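Local coordinates for protein polyketide synthase PksL (Bacillus subtilis, PDB 5E1V) that is a polyketide synthase whose dehydratase domain, from a split trans-AT module linked to bacillaene, probably removes water from beta-hydroxyacyl intermediates to leave a double bond, at residues R213-L218 with E247-T252; S241-K246 with L266-S271. All coordinates share one frame; numbering follows the deposited sequence.

How the contacts relate
From the N terminus, the chain first passes through 213-218, the start of strand 215-225, then through 241-246, the end of strand 232-245, and turns directly into 247-252. Here contact 1 closes its loop, whose 28 intervening residues contain no helix. Contact 2, already opened at 241-246, closes only at 266-271, so the two loops cross. In both contacts the side chains meet across a strand lying between their own: contact 1 spans strand 262-273 and contact 2 spans strand 248-256. Together they tie four neighbouring strands, with contact centres about 7 Å apart.

Contact 1: residues R213-L218 with E247-T252; sequences RLYLPL and ELIYVT
Within a hotdog-type sheet of the dehydratase domain, Tyr215 and Ile249 meet from strands 215-225 and 248-256, with strand 262-273 lying between them in the sheet order. The CA atoms of Tyr215 and Ile249 are 7.7 Å apart, and side chains supply the link where no hydrogen bond crosses. Ile249 crosses the Tyr215 ring at a slant: Ile249 CG2 sits over one face of that ring in a CH-pi contact, 4.1 Å from its centroid and 25° off the normal. The methyl is displaced toward the rim, where Tyr215 CE1 is 3.7 Å from Ile249 CG2. The other branch follows the root of the side chain, with Ile249 CD1 4.0 Å from Tyr215 CB. With Ile249 CG1 between the backbone N and the carbonyl carbon (chi1 58°), CG2 lies anti to the carbonyl carbon, and both branches face the tyrosine. At the ring edge, near its plane, Glu247 O stands 3.9 Å from Tyr215 CE1. A second apolar touch joins methyl to methyl, Leu218 CD2 to Leu248 CD2 at 4.0 Å. Between Arg213 and Glu247 the charges are opposite but separated, Arg213 NH2 lying 5.7 Å from Glu247 OE1, so any attraction is probably modest; that guanidinium instead forms a salt bridge with Glu211. The bridging strand supplies Leu273 against Tyr215, and Arg244 of strand 232-245 touches both Tyr215 and Ile249. The touching parts run 80° apart, consistent with a strongly curved antiparallel sheet such as those of the double-hotdog dehydratases of polyketide synthases.

Contact 2: residues S241-K246 with L266-S271; sequences SVRREK and LKNFTS
A side-chain hydrogen bond from Arg243 to Asn268 passes across strand 248-256, which separates their own strands in the sheet. Along 266-271, Leu266 and Lys267 lead in through backbone bonds to Leu253 and Ser222, on strands to either side. Asn268 then breaks the regular run with a left-handed backbone (phi 50°), and its amide oxygen becomes the acceptor. Arg243 NH2 donates to Asn268 OD1 at 3.2 Å, with an almost straight N-H...O angle of 172°. The acceptor lies in the guanidinium plane, whereas the donor stands above the carbonyl plane; the guanidinium and amide planes are 84° apart. A bend in the arginine chain at chi3 brings this edge round, and the same group is steadied within its own strand by a salt bridge of Arg243 NE to Glu245 OE2 at 3.0 Å, whose hydrogen bond is weak. A leucine in place of Arg243 would probably leave Asn268 OD1 without this donor and take the nearby positive charge of this salt bridge from the Glu245 carboxylate. After Phe269, Thr270 folds back, its OG1 donating to Asn268 O at 3.2 Å, a link that ties the irregular residue to the strand after it. From strand 248-256, Tyr250 gives Arg243 a cation-pi contact and Thr252 OG1 is hydrogen-bonded to Asn268 N, while on the far side of 266-271 strand 215-225 sets Glu221 against Asn268.

Contact 1: residues R213-L218 with E247-T252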
loop_
_atom_site.group_PDB
_atom_site.type_symbol
_atom_site.label_atom_id
_atom_site.label_comp_id
_atom_site.label_asym_id
_atom_site.label_seq_id
_atom_site.Cartn_x
_atom_site.Cartn_y
_atom_site.Cartn_z
ATOM N N ARG A 213 5.040 9.752 -16.971
ATOM C CA ARG A 213 4.078 10.282 -15.992
ATOM C C ARG A 213 3.800 9.178 -15.004
ATOM O O ARG A 213 3.647 8.035 -15.417
ATOM C CB ARG A 213 2.721 10.628 -16.588
ATOM C CG ARG A 213 2.490 12.081 -16.944
ATOM C CD ARG A 213 2.882 12.336 -18.364
ATOM N NE ARG A 213 2.347 11.358 -19.316
ATOM C CZ ARG A 213 1.280 11.520 -20.106
ATOM N NH1 ARG A 213 0.578 12.645 -20.103
ATOM N NH2 ARG A 213 0.919 10.535 -20.929
ATOM N N LEU A 214 3.684 9.520 -13.725
ATOM C CA LEU A 214 3.453 8.517 -12.697
ATOM C C LEU A 214 2.056 7.929 -12.742
ATOM O O LEU A 214 1.104 8.586 -13.192
ATOM C CB LEU A 214 3.679 9.174 -11.321
ATOM C CG LEU A 214 5.055 9.778 -11.075
ATOM C CD1 LEU A 214 5.081 10.605 -9.788
ATOM C CD2 LEU A 214 6.128 8.702 -11.045
ATOM N N TYR A 215 1.896 6.706 -12.228
ATOM C CA TYR A 215 0.578 6.130 -12.042
ATOM C C TYR A 215 0.333 6.017 -10.518
ATOM O O TYR A 215 1.065 5.284 -9.876
ATOM C CB TYR A 215 0.482 4.712 -12.614
ATOM C CG TYR A 215 0.718 4.611 -14.088
ATOM C CD1 TYR A 215 -0.354 4.418 -14.972
ATOM C CD2 TYR A 215 2.009 4.709 -14.604
ATOM C CE1 TYR A 215 -0.153 4.348 -16.349
ATOM C CE2 TYR A 215 2.225 4.641 -15.966
ATOM C CZ TYR A 215 1.138 4.459 -16.832
ATOM O OH TYR A 215 1.350 4.372 -18.199
ATOM N N LEU A 216 -0.700 6.674 -10.006
ATOM C CA LEU A 216 -1.021 6.659 -8.551
ATOM C C LEU A 216 -2.133 5.674 -8.270
ATOM O O LEU A 216 -2.941 5.349 -9.174
ATOM C CB LEU A 216 -1.442 8.038 -8.113
ATOM C CG LEU A 216 -0.289 9.059 -8.163
ATOM C CD1 LEU A 216 -0.821 10.394 -7.670
ATOM C CD2 LEU A 216 0.971 8.654 -7.398
ATOM N N PRO A 217 -2.193 5.174 -7.032
ATOM C CA PRO A 217 -3.279 4.276 -6.715
ATOM C C PRO A 217 -4.679 4.858 -6.911
ATOM O O PRO A 217 -4.938 6.061 -6.685
ATOM C CB PRO A 217 -3.024 3.946 -5.230
ATOM C CG PRO A 217 -1.522 3.908 -5.134
ATOM C CD PRO A 217 -1.147 5.143 -5.965
ATOM N N LEU A 218 -5.535 3.974 -7.400
ATOM C CA LEU A 218 -6.919 4.263 -7.722
ATOM C C LEU A 218 -7.872 3.273 -7.024
ATOM O O LEU A 218 -8.836 3.687 -6.470
ATOM C CB LEU A 218 -7.142 4.142 -9.217
ATOM C CG LEU A 218 -8.642 4.332 -9.608
ATOM C CD1 LEU A 218 -9.171 5.743 -9.350
ATOM C CD2 LEU A 218 -8.986 3.886 -11.044
ATOM N N GLU A 247 -4.759 4.368 -19.815
ATOM C CA GLU A 247 -4.496 5.197 -18.623
ATOM C C GLU A 247 -4.346 4.396 -17.292
ATOM O O GLU A 247 -3.962 4.992 -16.241
ATOM C CB GLU A 247 -5.752 6.079 -18.485
ATOM C CG GLU A 247 -5.574 7.503 -18.032
ATOM C CD GLU A 247 -5.172 8.491 -19.121
ATOM O OE1 GLU A 247 -4.204 8.218 -19.880
ATOM O OE2 GLU A 247 -5.806 9.580 -19.162
ATOM N N LEU A 248 -4.656 3.085 -17.337
ATOM C CA LEU A 248 -4.729 2.227 -16.125
ATOM C C LEU A 248 -3.835 1.048 -16.164
ATOM O O LEU A 248 -3.742 0.372 -17.208
ATOM C CB LEU A 248 -6.128 1.681 -15.918
ATOM C CG LEU A 248 -7.161 2.775 -15.835
ATOM C CD1 LEU A 248 -8.551 2.189 -15.948
ATOM C CD2 LEU A 248 -7.040 3.635 -14.570
ATOM N N ILE A 249 -3.176 0.776 -15.024
ATOM C CA ILE A 249 -2.326 -0.406 -14.856
ATOM C C ILE A 249 -2.909 -1.206 -13.718
ATOM O O ILE A 249 -3.553 -0.612 -12.818
ATOM C CB ILE A 249 -0.845 -0.085 -14.586
ATOM C CG1 ILE A 249 -0.652 0.780 -13.321
ATOM C CG2 ILE A 249 -0.244 0.645 -15.786
ATOM C CD1 ILE A 249 0.744 0.728 -12.735
ATOM N N TYR A 250 -2.693 -2.526 -13.790
ATOM C CA TYR A 250 -3.246 -3.506 -12.874
ATOM C C TYR A 250 -2.167 -4.479 -12.533
ATOM O O TYR A 250 -1.380 -4.871 -13.397
ATOM C CB TYR A 250 -4.390 -4.314 -13.529
ATOM C CG TYR A 250 -5.530 -3.524 -14.150
ATOM C CD1 TYR A 250 -5.379 -2.904 -15.399
ATOM C CD2 TYR A 250 -6.773 -3.445 -13.540
ATOM C CE1 TYR A 250 -6.419 -2.184 -15.965
ATOM C CE2 TYR A 250 -7.822 -2.747 -14.117
ATOM C CZ TYR A 250 -7.622 -2.131 -15.342
ATOM O OH TYR A 250 -8.637 -1.466 -15.924
ATOM N N VAL A 251 -2.077 -4.874 -11.263
ATOM C CA VAL A 251 -1.142 -5.872 -10.837
ATOM C C VAL A 251 -1.769 -6.603 -9.641
ATOM O O VAL A 251 -2.686 -6.097 -9.030
ATOM C CB VAL A 251 0.181 -5.282 -10.333
ATOM C CG1 VAL A 251 0.873 -4.540 -11.453
ATOM C CG2 VAL A 251 -0.076 -4.285 -9.200
ATOM N N THR A 252 -1.256 -7.778 -9.322
ATOM C CA THR A 252 -1.732 -8.535 -8.176
ATOM C C THR A 252 -0.463 -8.805 -7.363
ATOM O O THR A 252 0.519 -9.333 -7.872
ATOM C CB THR A 252 -2.552 -9.816 -8.522
ATOM O OG1 THR A 252 -3.906 -9.487 -8.862
ATOM C CG2 THR A 252 -2.645 -10.702 -7.250
#

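Contact 2: residues S241-K246 with L266-S271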
loop_
_atom_site.group_PDB
_atom_site.type_symbol
_atom_site.label_atom_id
_atom_site.label_comp_id
_atom_site.label_asym_id
_atom_site.label_seq_id
_atom_site.Cartn_x
_atom_site.Cartn_y
_atom_site.Cartn_z
ATOM N N SER A 241 -0.535 -11.490 -14.149
ATOM C CA SER A 241 -1.402 -10.591 -13.380
ATOM C C SER A 241 -1.262 -9.107 -13.779
ATOM O O SER A 241 -2.136 -8.271 -13.473
ATOM C CB SER A 241 -1.094 -10.730 -11.881
ATOM O OG SER A 241 0.074 -10.009 -11.514
ATOM N N VAL A 242 -0.163 -8.759 -14.436
ATOM C CA VAL A 242 0.127 -7.362 -14.676
ATOM C C VAL A 242 -0.335 -7.034 -16.064
ATOM O O VAL A 242 -0.099 -7.808 -16.998
ATOM C CB VAL A 242 1.619 -7.036 -14.488
ATOM C CG1 VAL A 242 2.092 -7.469 -13.092
ATOM C CG2 VAL A 242 2.492 -7.712 -15.551
ATOM N N ARG A 243 -1.014 -5.910 -16.211
ATOM C CA ARG A 243 -1.385 -5.474 -17.517
ATOM C C ARG A 243 -1.493 -3.960 -17.532
ATOM O O ARG A 243 -1.563 -3.334 -16.475
ATOM C CB ARG A 243 -2.655 -6.206 -17.975
ATOM C CG ARG A 243 -3.972 -5.537 -17.634
ATOM C CD ARG A 243 -5.126 -6.505 -17.809
ATOM N NE ARG A 243 -6.164 -6.314 -16.787
ATOM C CZ ARG A 243 -6.025 -6.661 -15.508
ATOM N NH1 ARG A 243 -4.895 -7.224 -15.072
ATOM N NH2 ARG A 243 -7.012 -6.454 -14.643
ATOM N N ARG A 244 -1.411 -3.365 -18.717
ATOM C CA ARG A 244 -1.817 -1.947 -18.938
ATOM C C ARG A 244 -2.944 -1.794 -19.945
ATOM O O ARG A 244 -2.871 -2.356 -21.041
ATOM C CB ARG A 244 -0.634 -1.096 -19.401
ATOM C CG ARG A 244 -0.982 0.394 -19.630
ATOM C CD ARG A 244 0.234 1.168 -20.135
ATOM N NE ARG A 244 0.557 0.760 -21.506
ATOM C CZ ARG A 244 -0.107 1.188 -22.583
ATOM N NH1 ARG A 244 -1.091 2.074 -22.477
ATOM N NH2 ARG A 244 0.233 0.738 -23.791
ATOM N N GLU A 245 -3.969 -1.030 -19.572
ATOM C CA GLU A 245 -5.060 -0.640 -20.453
ATOM C C GLU A 245 -5.156 0.886 -20.453
ATOM O O GLU A 245 -5.618 1.495 -19.478
ATOM C CB GLU A 245 -6.380 -1.293 -20.017
ATOM C CG GLU A 245 -6.311 -2.826 -20.040
ATOM C CD GLU A 245 -7.534 -3.526 -19.443
ATOM O OE1 GLU A 245 -8.643 -2.972 -19.521
ATOM O OE2 GLU A 245 -7.374 -4.648 -18.900
ATOM N N LYS A 246 -4.680 1.485 -21.551
ATOM C CA LYS A 246 -4.555 2.930 -21.740
ATOM C C LYS A 246 -3.905 3.675 -20.547
ATOM O O LYS A 246 -2.697 3.567 -20.307
ATOM C CB LYS A 246 -5.924 3.527 -22.111
ATOM C CG LYS A 246 -6.488 2.981 -23.429
ATOM C CD LYS A 246 -7.501 3.927 -24.061
ATOM C CE LYS A 246 -7.302 4.012 -25.574
ATOM N NZ LYS A 246 -7.421 2.679 -26.226
ATOM N N LEU A 266 -2.891 -8.716 -2.305
ATOM C CA LEU A 266 -3.650 -7.553 -2.823
ATOM C C LEU A 266 -4.043 -7.825 -4.231
ATOM O O LEU A 266 -3.186 -7.743 -5.136
ATOM C CB LEU A 266 -2.821 -6.248 -2.784
ATOM C CG LEU A 266 -3.523 -4.927 -2.989
ATOM C CD1 LEU A 266 -4.549 -4.586 -1.953
ATOM C CD2 LEU A 266 -2.543 -3.820 -3.010
ATOM N N LYS A 267 -5.308 -8.138 -4.443
ATOM C CA LYS A 267 -5.738 -8.499 -5.835
ATOM C C LYS A 267 -6.180 -7.316 -6.684
ATOM O O LYS A 267 -6.965 -6.475 -6.255
ATOM C CB LYS A 267 -6.813 -9.583 -5.716
ATOM C CG LYS A 267 -7.362 -10.183 -7.017
ATOM C CD LYS A 267 -8.155 -11.460 -6.650
ATOM C CE LYS A 267 -8.890 -12.069 -7.859
ATOM N NZ LYS A 267 -8.021 -12.043 -9.067
ATOM N N ASN A 268 -5.676 -7.230 -7.932
ATOM C CA ASN A 268 -5.994 -6.123 -8.873
ATOM C C ASN A 268 -5.816 -4.735 -8.269
ATOM O O ASN A 268 -6.702 -3.931 -8.218
ATOM C CB ASN A 268 -7.347 -6.331 -9.509
ATOM C CG ASN A 268 -7.246 -7.310 -10.678
ATOM O OD1 ASN A 268 -6.424 -7.106 -11.570
ATOM N ND2 ASN A 268 -8.017 -8.373 -10.648
ATOM N N PHE A 269 -4.614 -4.536 -7.775
ATOM C CA PHE A 269 -4.121 -3.194 -7.446
ATOM C C PHE A 269 -4.034 -2.402 -8.765
ATOM O O PHE A 269 -3.152 -2.651 -9.613
ATOM C CB PHE A 269 -2.803 -3.285 -6.730
ATOM C CG PHE A 269 -2.086 -1.984 -6.564
ATOM C CD1 PHE A 269 -2.762 -0.817 -6.504
ATOM C CD2 PHE A 269 -0.709 -1.948 -6.460
ATOM C CE1 PHE A 269 -2.100 0.386 -6.363
ATOM C CE2 PHE A 269 -0.038 -0.747 -6.367
ATOM C CZ PHE A 269 -0.752 0.434 -6.308
ATOM N N THR A 270 -4.970 -1.464 -8.887
ATOM C CA THR A 270 -5.161 -0.593 -10.074
ATOM C C THR A 270 -4.688 0.833 -9.746
ATOM O O THR A 270 -5.149 1.473 -8.753
ATOM C CB THR A 270 -6.642 -0.443 -10.465
ATOM O OG1 THR A 270 -7.306 -1.734 -10.485
ATOM C CG2 THR A 270 -6.755 0.242 -11.834
ATOM N N SER A 271 -3.854 1.376 -10.638
ATOM C CA SER A 271 -3.369 2.736 -10.571
ATOM C C SER A 271 -3.641 3.469 -11.892
ATOM O O SER A 271 -3.871 2.844 -12.936
ATOM C CB SER A 271 -1.845 2.693 -10.324
ATOM O OG SER A 271 -1.550 2.021 -9.112
#